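Local coordinates for uncharacterized protein DUF1470 (Jannaschia sp. CCS1, PDB 3H0N) that is of unknown function but, with its ABATE domain and treble-clef zinc finger, may act as a transcription regulator, at residues L16-I21 and H42-D47. Sequence-based numbering, arbitrary orientation.
Sequences LDLVNI and HDLLKD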
loop_
_atom_site.group_PDB
_atom_site.type_symbol
_atom_site.label_atom_id
_atom_site.label_comp_id
_atom_site.label_asym_id
_atom_site.label_seq_id
_atom_site.Cartn_x
_atom_site.Cartn_y
_atom_site.Cartn_z
ATOM N N LEU A 16 -0.220 2.043 -16.862
ATOM C CA LEU A 16 0.714 2.002 -18.010
ATOM C C LEU A 16 0.022 1.494 -19.245
ATOM O O LEU A 16 0.141 2.084 -20.332
ATOM C CB LEU A 16 1.931 1.126 -17.700
ATOM C CG LEU A 16 2.805 1.624 -16.541
ATOM C CD1 LEU A 16 3.726 0.479 -16.052
ATOM C CD2 LEU A 16 3.652 2.848 -16.914
ATOM N N ASP A 17 -0.686 0.387 -19.105
ATOM C CA ASP A 17 -1.365 -0.237 -20.237
ATOM C C ASP A 17 -2.467 0.677 -20.833
ATOM O O ASP A 17 -2.591 0.762 -22.056
ATOM C CB ASP A 17 -1.995 -1.570 -19.834
ATOM C CG ASP A 17 -0.978 -2.678 -19.632
ATOM O OD1 ASP A 17 0.199 -2.486 -19.981
ATOM O OD2 ASP A 17 -1.427 -3.746 -19.150
ATOM N N LEU A 18 -3.205 1.346 -19.959
ATOM C CA LEU A 18 -4.308 2.214 -20.393
ATOM C C LEU A 18 -3.732 3.412 -21.138
ATOM O O LEU A 18 -4.209 3.775 -22.222
ATOM C CB LEU A 18 -5.151 2.643 -19.181
ATOM C CG LEU A 18 -6.184 3.723 -19.510
ATOM C CD1 LEU A 18 -7.196 3.296 -20.581
ATOM C CD2 LEU A 18 -6.852 4.105 -18.195
ATOM N N VAL A 19 -2.706 4.029 -20.576
ATOM C CA VAL A 19 -2.063 5.160 -21.265
ATOM C C VAL A 19 -1.534 4.706 -22.612
ATOM O O VAL A 19 -1.673 5.417 -23.617
ATOM C CB VAL A 19 -0.964 5.744 -20.366
ATOM C CG1 VAL A 19 0.036 6.623 -21.172
ATOM C CG2 VAL A 19 -1.621 6.496 -19.182
ATOM N N ASN A 20 -0.925 3.512 -22.684
ATOM C CA ASN A 20 -0.296 3.076 -23.922
ATOM C C ASN A 20 -1.319 2.714 -24.985
ATOM O O ASN A 20 -1.067 2.877 -26.174
ATOM C CB ASN A 20 0.704 1.972 -23.647
ATOM C CG ASN A 20 2.008 2.519 -23.086
ATOM O OD1 ASN A 20 2.341 3.679 -23.323
ATOM N ND2 ASN A 20 2.732 1.698 -22.342
ATOM N N ILE A 21 -2.513 2.282 -24.587
ATOM C CA ILE A 21 -3.596 2.065 -25.528
ATOM C C ILE A 21 -4.150 3.401 -26.033
ATOM O O ILE A 21 -4.253 3.638 -27.246
ATOM C CB ILE A 21 -4.761 1.279 -24.873
ATOM C CG1 ILE A 21 -4.307 -0.135 -24.581
ATOM C CG2 ILE A 21 -5.992 1.281 -25.818
ATOM C CD1 ILE A 21 -5.200 -0.866 -23.533
ATOM N N HIS A 42 -11.976 -4.836 -22.227
ATOM C CA HIS A 42 -12.067 -6.225 -21.803
ATOM C C HIS A 42 -10.682 -6.853 -21.559
ATOM O O HIS A 42 -10.478 -7.586 -20.586
ATOM C CB HIS A 42 -12.861 -7.049 -22.811
ATOM C CG HIS A 42 -14.346 -6.901 -22.655
ATOM N ND1 HIS A 42 -15.101 -7.802 -21.941
ATOM C CD2 HIS A 42 -15.207 -5.956 -23.098
ATOM C CE1 HIS A 42 -16.369 -7.428 -21.966
ATOM N NE2 HIS A 42 -16.459 -6.298 -22.647
ATOM N N ASP A 43 -9.727 -6.520 -22.401
ATOM C CA ASP A 43 -8.402 -7.086 -22.239
ATOM C C ASP A 43 -7.616 -6.345 -21.158
ATOM O O ASP A 43 -6.890 -6.982 -20.393
ATOM C CB ASP A 43 -7.659 -7.052 -23.558
ATOM C CG ASP A 43 -6.248 -7.544 -23.428
ATOM O OD1 ASP A 43 -6.067 -8.722 -23.078
ATOM O OD2 ASP A 43 -5.335 -6.747 -23.654
ATOM N N LEU A 44 -7.779 -5.017 -21.083
ATOM C CA LEU A 44 -7.152 -4.226 -20.037
ATOM C C LEU A 44 -7.478 -4.692 -18.616
ATOM O O LEU A 44 -6.602 -4.760 -17.738
ATOM C CB LEU A 44 -7.540 -2.757 -20.190
ATOM C CG LEU A 44 -6.954 -1.776 -19.173
ATOM C CD1 LEU A 44 -5.422 -1.568 -19.431
ATOM C CD2 LEU A 44 -7.678 -0.444 -19.211
ATOM N N LEU A 45 -8.761 -4.993 -18.396
ATOM C CA LEU A 45 -9.278 -5.295 -17.075
ATOM C C LEU A 45 -9.518 -6.788 -16.865
ATOM O O LEU A 45 -10.236 -7.166 -15.949
ATOM C CB LEU A 45 -10.606 -4.555 -16.849
ATOM C CG LEU A 45 -10.507 -3.034 -17.044
ATOM C CD1 LEU A 45 -11.884 -2.373 -16.844
ATOM C CD2 LEU A 45 -9.449 -2.444 -16.161
ATOM N N LYS A 46 -8.911 -7.650 -17.685
ATOM C CA LYS A 46 -9.176 -9.108 -17.643
ATOM C C LYS A 46 -8.907 -9.746 -16.278
ATOM O O LYS A 46 -9.488 -10.771 -15.942
ATOM C CB LYS A 46 -8.336 -9.823 -18.710
ATOM C CG LYS A 46 -6.821 -9.791 -18.429
ATOM C CD LYS A 46 -6.010 -10.403 -19.578
ATOM C CE LYS A 46 -4.565 -10.660 -19.138
ATOM N N ASP A 47 -8.031 -9.163 -15.467
ATOM C CA ASP A 47 -7.720 -9.814 -14.176
ATOM C C ASP A 47 -8.868 -9.662 -13.179
ATOM O O ASP A 47 -8.852 -10.292 -12.123
ATOM C CB ASP A 47 -6.413 -9.265 -13.585
ATOM C CG ASP A 47 -5.182 -9.638 -14.418
ATOM O OD1 ASP A 47 -5.256 -10.599 -15.215
ATOM O OD2 ASP A 47 -4.142 -8.959 -14.269
HETATM O O HOH W 1 -3.720 -4.580 -17.739
#
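Between 16-21, on helix 10-22, and 42-47, at the C-terminal end of helix 38-44, the nearest CA atoms are those of Asp-17 and Leu-44, 7.0 Å apart, and Leu-45 is already the first residue to leave helical geometry. Leu-44 carries this contact from its side. Its CG lies anti to the backbone N (chi1 -179°), which carries the forked end of the side chain out to the neighbouring helix, where it meets Asp-17 and, one turn on, Ile-21, with Leu-18 beside them.

The two methyls divide the work. CD1 of Leu-44 presses against CB of Asp-17 at 3.5 Å, lies near the backbone N of Leu-18, and meets CD1 of Ile-21 at 4.2 Å. CD2 of Leu-44 rests on Leu-18, 4.0 Å from its CB and equally far from its CD1. Branched aliphatic chains suit these places, since they offer methyls in several directions; Leu-18 also packs on Ala-67 of helix 58-78, and Ile-21 on Cys-36.

An aspartate suits the exposed position 17 because its CB packs on the leucine while its carboxylate accepts a hydrogen from water. One water donates both to OD2 of Asp-17 (2.8 Å) and to the carbonyl O of Leu-44 (2.9 Å). Cutting Leu-44 back to an alanine is likely to open a gap between the helices and to leave Leu-18, Ile-21 and the CB of Asp-17 without their shared partner. The direct contacts between the segments are thus apolar, methyl and methylene groups meeting, while the polar link runs through a water beside them, joining two helices of the putative regulator domain.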